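Local coordinates for ferredoxin-NADP reductase (Neisseria gonorrhoeae MIA_2011_03-10, PDB 5TR9), which binds FAD and probably catalyses electron transfer between NADP(H) and ferredoxin or flavodoxin through that flavin, at residues L32-P40 against F93-L104; F45-L53 against R64-E72. All coordinates share one frame; numbering follows the deposited sequence. Where two conformers were deposited one is given.

Contact 1: L32-P40 against F93-L104; sequences LITFAISRP and FAKMQQGDTILL
F35 of strand 32-38 is the centre of this contact, turning its edge, at CZ and CE1, toward the face of F93 and taking the methyl of M96 over one of its own faces. The two rings form an edge-to-face pair with centroids 5.0 Å apart and planes inclined at 54°. M96 makes a CH-pi contact: its CE sits almost over the middle of the F35 ring, 3.6 Å from F35 CG. The methyl leads and the sulfur follows behind it, M96 SD standing 5.0 Å from the centroid of the F35 ring and 12° off its normal, a more distant Met-aromatic contact.

The other contacts are apolar too. I102 CD1 lies beside the F35 ring, near CE2. I33 reaches with CD1 to F93 CB at 4.1 Å and also brushes the M96 methyl. I37 and I102 meet through their gamma branches, CG2 of I37 lying 3.7 Å from CG2 of I102, and at the far end P40 CD rests on L104 CD2 at 3.7 Å. No hydrogen bond links the segments. Within 93-104, a type II turn from Q97 to D100 leads from the helix into strand 101-104, with Q97 N bonded to D100 OD2.

Strands 32-38 and 101-104 approach at 77°, across the interior of the antiparallel FAD-domain barrel. Strand 17-27 lies between their positions in the sheet, strand 76-82 flanks 32-38, F55 of strand 50-57 touches both F93 and I102, and helix 88-95 covers the end near I33.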
loop_
_atom_site.group_PDB
_atom_site.type_symbol
_atom_site.label_atom_id
_atom_site.label_comp_id
_atom_site.label_asym_id
_atom_site.label_seq_id
_atom_site.Cartn_x
_atom_site.Cartn_y
_atom_site.Cartn_z
ATOM N N LEU A 32 4.086 -4.948 14.131
ATOM C CA LEU A 32 4.110 -4.861 12.674
ATOM C C LEU A 32 4.822 -6.088 12.127
ATOM O O LEU A 32 6.012 -6.290 12.403
ATOM C CB LEU A 32 4.804 -3.575 12.205
ATOM C CG LEU A 32 4.108 -2.278 12.657
ATOM C CD1 LEU A 32 4.913 -1.057 12.235
ATOM C CD2 LEU A 32 2.687 -2.194 12.123
ATOM N N ILE A 33 4.102 -6.902 11.351
ATOM C CA ILE A 33 4.691 -8.115 10.789
ATOM C C ILE A 33 4.596 -8.086 9.274
ATOM O O ILE A 33 3.667 -7.516 8.690
ATOM C CB ILE A 33 4.022 -9.404 11.330
ATOM C CG1 ILE A 33 2.539 -9.443 10.942
ATOM C CG2 ILE A 33 4.183 -9.492 12.839
ATOM C CD1 ILE A 33 1.864 -10.799 11.212
ATOM N N THR A 34 5.569 -8.728 8.631
ATOM C CA THR A 34 5.359 -9.241 7.285
ATOM C C THR A 34 5.385 -10.759 7.366
ATOM O O THR A 34 5.975 -11.338 8.288
ATOM C CB THR A 34 6.398 -8.725 6.272
ATOM O OG1 THR A 34 7.735 -8.979 6.730
ATOM C CG2 THR A 34 6.216 -7.221 6.053
ATOM N N PHE A 35 4.689 -11.401 6.437
ATOM C CA PHE A 35 4.696 -12.855 6.404
ATOM C C PHE A 35 4.474 -13.316 4.976
ATOM O O PHE A 35 3.920 -12.585 4.151
ATOM C CB PHE A 35 3.647 -13.474 7.356
ATOM C CG PHE A 35 2.209 -13.115 7.038
ATOM C CD1 PHE A 35 1.638 -11.945 7.534
ATOM C CD2 PHE A 35 1.404 -13.989 6.304
ATOM C CE1 PHE A 35 0.306 -11.624 7.274
ATOM C CE2 PHE A 35 0.063 -13.678 6.039
ATOM C CZ PHE A 35 -0.490 -12.491 6.525
ATOM N N ALA A 36 4.957 -14.520 4.682
ATOM C CA ALA A 36 4.820 -15.108 3.360
ATOM C C ALA A 36 4.026 -16.398 3.465
ATOM O O ALA A 36 4.126 -17.128 4.462
ATOM C CB ALA A 36 6.185 -15.402 2.738
ATOM N N ILE A 37 3.255 -16.680 2.416
ATOM C CA ILE A 37 2.501 -17.920 2.313
ATOM C C ILE A 37 2.796 -18.553 0.960
ATOM O O ILE A 37 3.262 -17.894 0.023
ATOM C CB ILE A 37 0.982 -17.699 2.490
ATOM C CG1 ILE A 37 0.392 -16.975 1.272
ATOM C CG2 ILE A 37 0.679 -16.886 3.759
ATOM C CD1 ILE A 37 -1.125 -16.818 1.351
ATOM N N SER A 38 2.540 -19.856 0.868
ATOM C CA SER A 38 2.702 -20.537 -0.411
ATOM C C SER A 38 1.706 -19.994 -1.428
ATOM O O SER A 38 0.598 -19.553 -1.083
ATOM C CB SER A 38 2.541 -22.054 -0.250
ATOM O OG SER A 38 1.319 -22.403 0.385
ATOM N N ARG A 39 2.130 -19.998 -2.689
ATOM C CA ARG A 39 1.375 -19.407 -3.789
ATOM C C ARG A 39 1.031 -20.497 -4.787
ATOM O O ARG A 39 1.948 -21.082 -5.396
ATOM C CB ARG A 39 2.173 -18.297 -4.479
ATOM C CG ARG A 39 1.401 -17.670 -5.622
ATOM C CD ARG A 39 2.211 -16.609 -6.329
ATOM N NE ARG A 39 1.413 -15.994 -7.384
ATOM C CZ ARG A 39 1.818 -14.949 -8.083
ATOM N NH1 ARG A 39 3.014 -14.441 -7.838
ATOM N NH2 ARG A 39 1.039 -14.427 -9.029
ATOM N N PRO A 40 -0.241 -20.815 -4.995
ATOM C CA PRO A 40 -0.570 -21.814 -6.009
ATOM C C PRO A 40 -0.243 -21.298 -7.397
ATOM O O PRO A 40 -0.246 -20.090 -7.661
ATOM C CB PRO A 40 -2.076 -22.047 -5.826
ATOM C CG PRO A 40 -2.580 -20.906 -5.078
ATOM C CD PRO A 40 -1.436 -20.308 -4.299
ATOM N N PHE A 93 -2.949 -14.042 13.817
ATOM C CA PHE A 93 -1.646 -13.733 13.237
ATOM C C PHE A 93 -0.552 -13.786 14.296
ATOM O O PHE A 93 0.576 -14.208 14.017
ATOM C CB PHE A 93 -1.665 -12.342 12.590
ATOM C CG PHE A 93 -2.339 -12.271 11.245
ATOM C CD1 PHE A 93 -2.707 -13.407 10.546
ATOM C CD2 PHE A 93 -2.555 -11.030 10.659
ATOM C CE1 PHE A 93 -3.297 -13.302 9.288
ATOM C CE2 PHE A 93 -3.150 -10.921 9.413
ATOM C CZ PHE A 93 -3.516 -12.048 8.725
ATOM N N ALA A 94 -0.871 -13.369 15.527
ATOM C CA ALA A 94 0.140 -13.312 16.580
ATOM C C ALA A 94 0.606 -14.697 17.008
ATOM O O ALA A 94 1.707 -14.827 17.554
ATOM C CB ALA A 94 -0.414 -12.552 17.786
ATOM N N LYS A 95 -0.208 -15.726 16.774
ATOM C CA LYS A 95 0.095 -17.095 17.180
ATOM C C LYS A 95 0.554 -17.986 16.035
ATOM O O LYS A 95 1.059 -19.083 16.300
ATOM C CB LYS A 95 -1.134 -17.739 17.829
ATOM N N MET A 96 0.396 -17.557 14.784
ATOM C CA MET A 96 0.662 -18.462 13.670
ATOM C C MET A 96 2.163 -18.636 13.452
ATOM O O MET A 96 2.982 -17.784 13.814
ATOM C CB MET A 96 0.003 -17.953 12.388
ATOM C CG MET A 96 0.675 -16.747 11.767
ATOM S SD MET A 96 -0.333 -16.095 10.424
ATOM C CE MET A 96 0.650 -14.680 9.940
ATOM N N GLN A 97 2.523 -19.767 12.854
ATOM C CA GLN A 97 3.928 -20.017 12.556
ATOM C C GLN A 97 4.046 -20.940 11.355
ATOM O O GLN A 97 3.068 -21.535 10.899
ATOM C CB GLN A 97 4.644 -20.623 13.752
ATOM C CG GLN A 97 4.214 -22.034 14.053
ATOM C CD GLN A 97 4.728 -22.465 15.401
ATOM O OE1 GLN A 97 5.919 -22.740 15.561
ATOM N NE2 GLN A 97 3.847 -22.494 16.388
ATOM N N GLN A 98 5.281 -21.048 10.863
ATOM C CA GLN A 98 5.598 -21.853 9.691
ATOM C C GLN A 98 4.937 -23.224 9.740
ATOM O O GLN A 98 5.023 -23.940 10.742
ATOM C CB GLN A 98 7.115 -22.019 9.583
ATOM C CG GLN A 98 7.533 -22.922 8.441
ATOM C CD GLN A 98 9.031 -23.151 8.408
ATOM O OE1 GLN A 98 9.808 -22.247 8.702
ATOM N NE2 GLN A 98 9.437 -24.355 8.044
ATOM N N GLY A 99 4.266 -23.584 8.644
ATOM C CA GLY A 99 3.629 -24.875 8.503
ATOM C C GLY A 99 2.150 -24.869 8.831
ATOM O O GLY A 99 1.450 -25.837 8.493
ATOM N N ASP A 100 1.665 -23.818 9.486
ATOM C CA ASP A 100 0.240 -23.675 9.752
ATOM C C ASP A 100 -0.532 -23.444 8.455
ATOM O O ASP A 100 -0.019 -22.861 7.488
ATOM C CB ASP A 100 -0.018 -22.502 10.702
ATOM C CG ASP A 100 0.430 -22.772 12.136
ATOM O OD1 ASP A 100 0.771 -23.931 12.476
ATOM O OD2 ASP A 100 0.422 -21.802 12.933
ATOM N N THR A 101 -1.785 -23.897 8.449
ATOM C CA THR A 101 -2.664 -23.730 7.299
ATOM C C THR A 101 -3.289 -22.342 7.307
ATOM O O THR A 101 -3.797 -21.885 8.337
ATOM C CB THR A 101 -3.768 -24.788 7.313
ATOM O OG1 THR A 101 -3.202 -26.083 7.078
ATOM C CG2 THR A 101 -4.815 -24.496 6.241
ATOM N N ILE A 102 -3.266 -21.684 6.150
ATOM C CA ILE A 102 -3.985 -20.439 5.932
ATOM C C ILE A 102 -4.729 -20.585 4.613
ATOM O O ILE A 102 -4.268 -21.276 3.698
ATOM C CB ILE A 102 -3.031 -19.216 5.943
ATOM C CG1 ILE A 102 -3.817 -17.894 5.908
ATOM C CG2 ILE A 102 -2.025 -19.275 4.776
ATOM C CD1 ILE A 102 -2.970 -16.675 6.293
ATOM N N LEU A 103 -5.911 -19.980 4.537
ATOM C CA LEU A 103 -6.785 -20.120 3.378
ATOM C C LEU A 103 -6.626 -18.908 2.471
ATOM O O LEU A 103 -6.567 -17.774 2.950
ATOM C CB LEU A 103 -8.247 -20.253 3.810
ATOM C CG LEU A 103 -8.530 -21.281 4.909
ATOM C CD1 LEU A 103 -10.023 -21.355 5.152
ATOM C CD2 LEU A 103 -7.974 -22.630 4.520
ATOM N N LEU A 104 -6.557 -19.158 1.160
ATOM C CA LEU A 104 -6.362 -18.111 0.157
ATOM C C LEU A 104 -7.535 -18.134 -0.813
ATOM O O LEU A 104 -7.688 -19.086 -1.582
ATOM C CB LEU A 104 -5.039 -18.315 -0.584
ATOM C CG LEU A 104 -4.733 -17.364 -1.746
ATOM C CD1 LEU A 104 -4.579 -15.931 -1.258
ATOM C CD2 LEU A 104 -3.483 -17.845 -2.461
#

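Contact 2: F45-L53 against R64-E72; sequences FKAGQFSRL and RAYSVVSAE. With FAD (flavin-adenine dinucleotide), chain C.
S51 and Y66 exchange two backbone hydrogen bonds, as do L53 and R64, joining the strands of this hairpin in antiparallel register; the S51 N to Y66 O bond measures 2.8 Å. Between these pairs, R52 faces A65 as a non-hydrogen-bonded pair. On the face carrying L53 and Y66, L53 CD1 packs against Y66 CD2 at 3.7 Å, the two side chains crossing near a right angle. Past the strands, V68 N bonds to Q49 O, and V68 CB makes a CH-pi contact over one face of the F45 ring, while V68 CG1 comes closest, 3.5 Å from F45 CZ. With CG1 anti to the backbone N (chi1 -176°), V68 directs its other branch to S51 OG, a hydroxyl bonded to Y43 and Y79.

The contact loosens around the type II turn K46-Q49, where K46 extends outward and waters bridge the segments. Water 1 accepts from G48 N and donates to Q49 O and V68 O, while water 2 joins G48 O to S67 OG. R52, on the same face as A65, is exposed as well.

Strand 64-67 meets FAD residue by residue. R64 NE donates to O2A of FAD at 2.9 Å and its NH2 to O1A, with O2A at the guanidinium edge. A65 O receives the ribityl O2' hydroxyl, Y66 OH pairs with O4' at 2.7 Å, and S67 N donates to flavin O4 at 3.2 Å. The flavin methyl C7M lies 3.5 Å above the plane of the F50 ring, over its centre. This strand carries the R-x-Y-S sequence characteristic of the FAD site in the ferredoxin-NADP reductase family.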
loop_
_atom_site.group_PDB
_atom_site.type_symbol
_atom_site.label_atom_id
_atom_site.label_comp_id
_atom_site.label_asym_id
_atom_site.label_seq_id
_atom_site.Cartn_x
_atom_site.Cartn_y
_atom_site.Cartn_z
ATOM N N PHE A 45 -2.603 -12.117 -9.926
ATOM C CA PHE A 45 -3.089 -10.829 -9.457
ATOM C C PHE A 45 -2.374 -9.736 -10.230
ATOM O O PHE A 45 -1.362 -9.978 -10.894
ATOM C CB PHE A 45 -2.908 -10.656 -7.938
ATOM C CG PHE A 45 -1.479 -10.506 -7.499
ATOM C CD1 PHE A 45 -0.666 -11.630 -7.307
ATOM C CD2 PHE A 45 -0.950 -9.235 -7.258
ATOM C CE1 PHE A 45 0.653 -11.482 -6.888
ATOM C CE2 PHE A 45 0.365 -9.076 -6.844
ATOM C CZ PHE A 45 1.174 -10.211 -6.666
ATOM N N LYS A 46 -2.952 -8.541 -10.193
ATOM C CA LYS A 46 -2.301 -7.359 -10.728
ATOM C C LYS A 46 -1.743 -6.548 -9.570
ATOM O O LYS A 46 -2.406 -6.381 -8.543
ATOM C CB LYS A 46 -3.275 -6.506 -11.541
ATOM C CG LYS A 46 -3.831 -7.191 -12.770
ATOM C CD LYS A 46 -4.826 -6.269 -13.473
ATOM C CE LYS A 46 -5.561 -6.971 -14.592
ATOM N NZ LYS A 46 -4.661 -7.288 -15.735
ATOM N N ALA A 47 -0.526 -6.030 -9.739
ATOM C CA ALA A 47 0.093 -5.256 -8.669
ATOM C C ALA A 47 -0.817 -4.119 -8.220
ATOM O O ALA A 47 -1.347 -3.367 -9.045
ATOM C CB ALA A 47 1.436 -4.696 -9.137
ATOM N N GLY A 48 -1.008 -4.017 -6.895
ATOM C CA GLY A 48 -1.937 -3.082 -6.303
ATOM C C GLY A 48 -3.201 -3.732 -5.766
ATOM O O GLY A 48 -3.927 -3.100 -4.978
ATOM N N GLN A 49 -3.478 -4.968 -6.157
ATOM C CA GLN A 49 -4.689 -5.655 -5.730
ATOM C C GLN A 49 -4.501 -6.341 -4.377
ATOM O O GLN A 49 -3.391 -6.443 -3.839
ATOM C CB GLN A 49 -5.109 -6.666 -6.796
ATOM C CG GLN A 49 -5.626 -5.977 -8.053
ATOM C CD GLN A 49 -6.281 -6.946 -9.001
ATOM O OE1 GLN A 49 -5.751 -8.027 -9.288
ATOM N NE2 GLN A 49 -7.460 -6.575 -9.496
ATOM N N PHE A 50 -5.624 -6.790 -3.810
ATOM C CA PHE A 50 -5.608 -7.451 -2.513
ATOM C C PHE A 50 -6.183 -8.865 -2.575
ATOM O O PHE A 50 -7.016 -9.200 -3.427
ATOM C CB PHE A 50 -6.341 -6.606 -1.442
ATOM C CG PHE A 50 -7.801 -6.325 -1.728
ATOM C CD1 PHE A 50 -8.800 -7.189 -1.268
ATOM C CD2 PHE A 50 -8.182 -5.163 -2.389
ATOM C CE1 PHE A 50 -10.156 -6.907 -1.499
ATOM C CE2 PHE A 50 -9.535 -4.877 -2.627
ATOM C CZ PHE A 50 -10.515 -5.748 -2.180
ATOM N N SER A 51 -5.678 -9.700 -1.663
ATOM C CA SER A 51 -6.138 -11.058 -1.430
ATOM C C SER A 51 -7.143 -11.068 -0.292
ATOM O O SER A 51 -7.235 -10.123 0.492
ATOM C CB SER A 51 -4.972 -11.969 -1.042
ATOM O OG SER A 51 -3.908 -11.910 -1.976
ATOM N N ARG A 52 -7.893 -12.155 -0.202
ATOM C CA ARG A 52 -8.675 -12.462 0.988
ATOM C C ARG A 52 -8.067 -13.703 1.622
ATOM O O ARG A 52 -7.953 -14.744 0.966
ATOM C CB ARG A 52 -10.154 -12.671 0.659
ATOM C CG ARG A 52 -10.975 -11.396 0.744
ATOM C CD ARG A 52 -12.422 -11.610 0.308
ATOM N NE ARG A 52 -13.002 -12.864 0.791
ATOM C CZ ARG A 52 -13.847 -12.964 1.817
ATOM N NH1 ARG A 52 -14.214 -11.883 2.491
ATOM N NH2 ARG A 52 -14.327 -14.151 2.165
ATOM N N LEU A 53 -7.646 -13.576 2.876
ATOM C CA LEU A 53 -7.003 -14.645 3.622
ATOM C C LEU A 53 -7.925 -15.075 4.746
ATOM O O LEU A 53 -8.682 -14.262 5.285
ATOM C CB LEU A 53 -5.671 -14.194 4.220
ATOM C CG LEU A 53 -4.638 -13.625 3.248
ATOM C CD1 LEU A 53 -3.367 -13.191 4.003
ATOM C CD2 LEU A 53 -4.311 -14.655 2.170
ATOM N N ARG A 64 -10.279 -11.984 6.115
ATOM C CA ARG A 64 -9.903 -10.570 6.050
ATOM C C ARG A 64 -9.115 -10.293 4.771
ATOM O O ARG A 64 -8.439 -11.176 4.234
ATOM C CB ARG A 64 -9.052 -10.138 7.261
ATOM C CG ARG A 64 -9.780 -10.142 8.613
ATOM C CD ARG A 64 -10.851 -9.063 8.675
ATOM N NE ARG A 64 -11.380 -8.864 10.028
ATOM C CZ ARG A 64 -12.363 -9.585 10.568
ATOM N NH1 ARG A 64 -12.918 -10.592 9.890
ATOM N NH2 ARG A 64 -12.793 -9.307 11.801
ATOM N N ALA A 65 -9.168 -9.038 4.314
ATOM C CA ALA A 65 -8.454 -8.625 3.105
ATOM C C ALA A 65 -7.073 -8.054 3.429
ATOM O O ALA A 65 -6.893 -7.347 4.431
ATOM C CB ALA A 65 -9.269 -7.578 2.340
ATOM N N TYR A 66 -6.095 -8.345 2.559
ATOM C CA TYR A 66 -4.724 -7.840 2.689
ATOM C C TYR A 66 -4.165 -7.539 1.311
ATOM O O TYR A 66 -4.260 -8.379 0.417
ATOM C CB TYR A 66 -3.803 -8.850 3.407
ATOM C CG TYR A 66 -4.333 -9.099 4.787
ATOM C CD1 TYR A 66 -4.010 -8.246 5.837
ATOM C CD2 TYR A 66 -5.212 -10.146 5.021
ATOM C CE1 TYR A 66 -4.557 -8.431 7.092
ATOM C CE2 TYR A 66 -5.764 -10.336 6.258
ATOM C CZ TYR A 66 -5.425 -9.489 7.287
ATOM O OH TYR A 66 -6.001 -9.685 8.513
ATOM N N SER A 67 -3.565 -6.363 1.143
ATOM C CA SER A 67 -2.910 -6.067 -0.134
ATOM C C SER A 67 -1.652 -6.905 -0.310
ATOM O O SER A 67 -0.844 -7.035 0.611
ATOM C CB SER A 67 -2.524 -4.592 -0.212
ATOM O OG SER A 67 -3.655 -3.757 -0.020
ATOM N N VAL A 68 -1.455 -7.451 -1.514
ATOM C CA VAL A 68 -0.226 -8.202 -1.756
ATOM C C VAL A 68 0.954 -7.241 -1.776
ATOM O O VAL A 68 0.948 -6.250 -2.517
ATOM C CB VAL A 68 -0.310 -8.995 -3.068
ATOM C CG1 VAL A 68 0.952 -9.848 -3.222
ATOM C CG2 VAL A 68 -1.548 -9.878 -3.076
ATOM N N VAL A 69 1.982 -7.530 -0.964
ATOM C CA VAL A 69 3.169 -6.677 -0.975
ATOM C C VAL A 69 4.269 -7.246 -1.863
ATOM O O VAL A 69 5.130 -6.479 -2.323
ATOM C CB VAL A 69 3.714 -6.401 0.446
ATOM C CG1 VAL A 69 2.585 -5.999 1.387
ATOM C CG2 VAL A 69 4.454 -7.585 0.994
ATOM N N SER A 70 4.235 -8.537 -2.172
ATOM C CA SER A 70 5.247 -9.144 -3.010
ATOM C C SER A 70 4.987 -8.863 -4.491
ATOM O O SER A 70 3.910 -8.415 -4.901
ATOM C CB SER A 70 5.288 -10.655 -2.759
ATOM O OG SER A 70 3.958 -11.162 -2.690
ATOM N N ALA A 71 5.990 -9.180 -5.300
ATOM C CA ALA A 71 5.925 -8.931 -6.730
ATOM C C ALA A 71 5.000 -9.922 -7.423
ATOM O O ALA A 71 4.886 -11.086 -7.028
ATOM C CB ALA A 71 7.319 -9.042 -7.341
ATOM N N GLU A 72 4.373 -9.450 -8.506
ATOM C CA GLU A 72 3.518 -10.313 -9.313
ATOM C C GLU A 72 4.252 -11.575 -9.773
ATOM O O GLU A 72 3.630 -12.634 -9.919
ATOM C CB GLU A 72 2.994 -9.500 -10.505
ATOM C CG GLU A 72 1.794 -10.075 -11.239
ATOM C CD GLU A 72 1.300 -9.147 -12.348
ATOM O OE1 GLU A 72 1.134 -9.610 -13.498
ATOM O OE2 GLU A 72 1.092 -7.943 -12.072
HETATM P PA FAD C . -10.860 -6.054 12.702
HETATM O O1A FAD C . -12.040 -6.602 13.434
HETATM O O2A FAD C . -10.829 -6.299 11.198
HETATM O O5B FAD C . -10.727 -4.508 12.883
HETATM C C5B FAD C . -10.828 -3.892 14.182
HETATM C C4B FAD C . -10.512 -2.428 14.003
HETATM O O4B FAD C . -9.095 -2.281 13.778
HETATM C C3B FAD C . -11.154 -1.773 12.789
HETATM O O3B FAD C . -12.476 -1.323 13.063
HETATM C C2B FAD C . -10.217 -0.595 12.517
HETATM O O2B FAD C . -10.510 0.511 13.365
HETATM C C1B FAD C . -8.861 -1.163 12.936
HETATM N N9A FAD C . -8.010 -1.607 11.842
HETATM C C8A FAD C . -8.162 -2.722 11.063
HETATM N N7A FAD C . -7.200 -2.892 10.185
HETATM C C5A FAD C . -6.350 -1.822 10.421
HETATM C C6A FAD C . -5.140 -1.428 9.821
HETATM N N6A FAD C . -4.564 -2.094 8.815
HETATM N N1A FAD C . -4.550 -0.301 10.282
HETATM C C2A FAD C . -5.128 0.364 11.289
HETATM N N3A FAD C . -6.268 0.088 11.930
HETATM C C4A FAD C . -6.828 -1.031 11.450
HETATM N N1 FAD C . -4.786 -4.693 7.100
HETATM C C2 FAD C . -3.429 -4.817 7.126
HETATM O O2 FAD C . -2.815 -4.918 8.199
HETATM N N3 FAD C . -2.725 -4.802 5.927
HETATM C C4 FAD C . -3.280 -4.671 4.663
HETATM O O4 FAD C . -2.564 -4.686 3.661
HETATM C C4X FAD C . -4.717 -4.554 4.656
HETATM N N5 FAD C . -5.326 -4.403 3.494
HETATM C C5X FAD C . -6.704 -4.293 3.497
HETATM C C6 FAD C . -7.366 -4.139 2.276
HETATM C C7 FAD C . -8.749 -4.022 2.222
HETATM C C7M FAD C . -9.434 -3.874 0.889
HETATM C C8 FAD C . -9.496 -4.071 3.410
HETATM C C8M FAD C . -11.000 -3.952 3.377
HETATM C C9 FAD C . -8.838 -4.216 4.631
HETATM C C9A FAD C . -7.454 -4.334 4.684
HETATM N N10 FAD C . -6.749 -4.442 5.908
HETATM C C10 FAD C . -5.389 -4.585 5.924
HETATM C "C1'" FAD C . -7.461 -4.632 7.173
HETATM C "C2'" FAD C . -7.559 -6.138 7.482
HETATM O "O2'" FAD C . -8.464 -6.801 6.596
HETATM C "C3'" FAD C . -7.991 -6.391 8.929
HETATM O "O3'" FAD C . -9.132 -5.596 9.231
HETATM C "C4'" FAD C . -6.859 -6.241 9.947
HETATM O "O4'" FAD C . -5.899 -7.277 9.723
HETATM C "C5'" FAD C . -7.337 -6.315 11.382
HETATM O "O5'" FAD C . -8.100 -7.524 11.560
HETATM P P FAD C . -8.693 -7.903 12.981
HETATM O O1P FAD C . -7.560 -8.074 13.986
HETATM O O2P FAD C . -9.635 -9.039 12.783
HETATM O O3P FAD C . -9.516 -6.577 13.360
HETATM O O HOH W 1 -0.857 -5.437 -4.465
HETATM O O HOH W 2 -5.076 -3.377 -2.358
#

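In the fold
Contacts 1 and 2 lie in the same FAD-binding barrel, their centres about 14 Å apart, with contact 2 nested in the chain loop that contact 1 closes. Strands 101-105 and 50-57 are sheet neighbours, and L104 CD1 touches L53 CD2 at 3.7 Å where the two hydrophobic regions join. At the flavin side, F93 CE2 packs 3.2 Å from Y66 OH, so the core of contact 1 backs the tyrosine that binds the ribityl chain; the F93 side chain itself is about 5 Å from FAD. At the other end, R39 NH1 probably donates to E72 O at 2.8 Å, tying 32-40 to the residue that ligates magnesium.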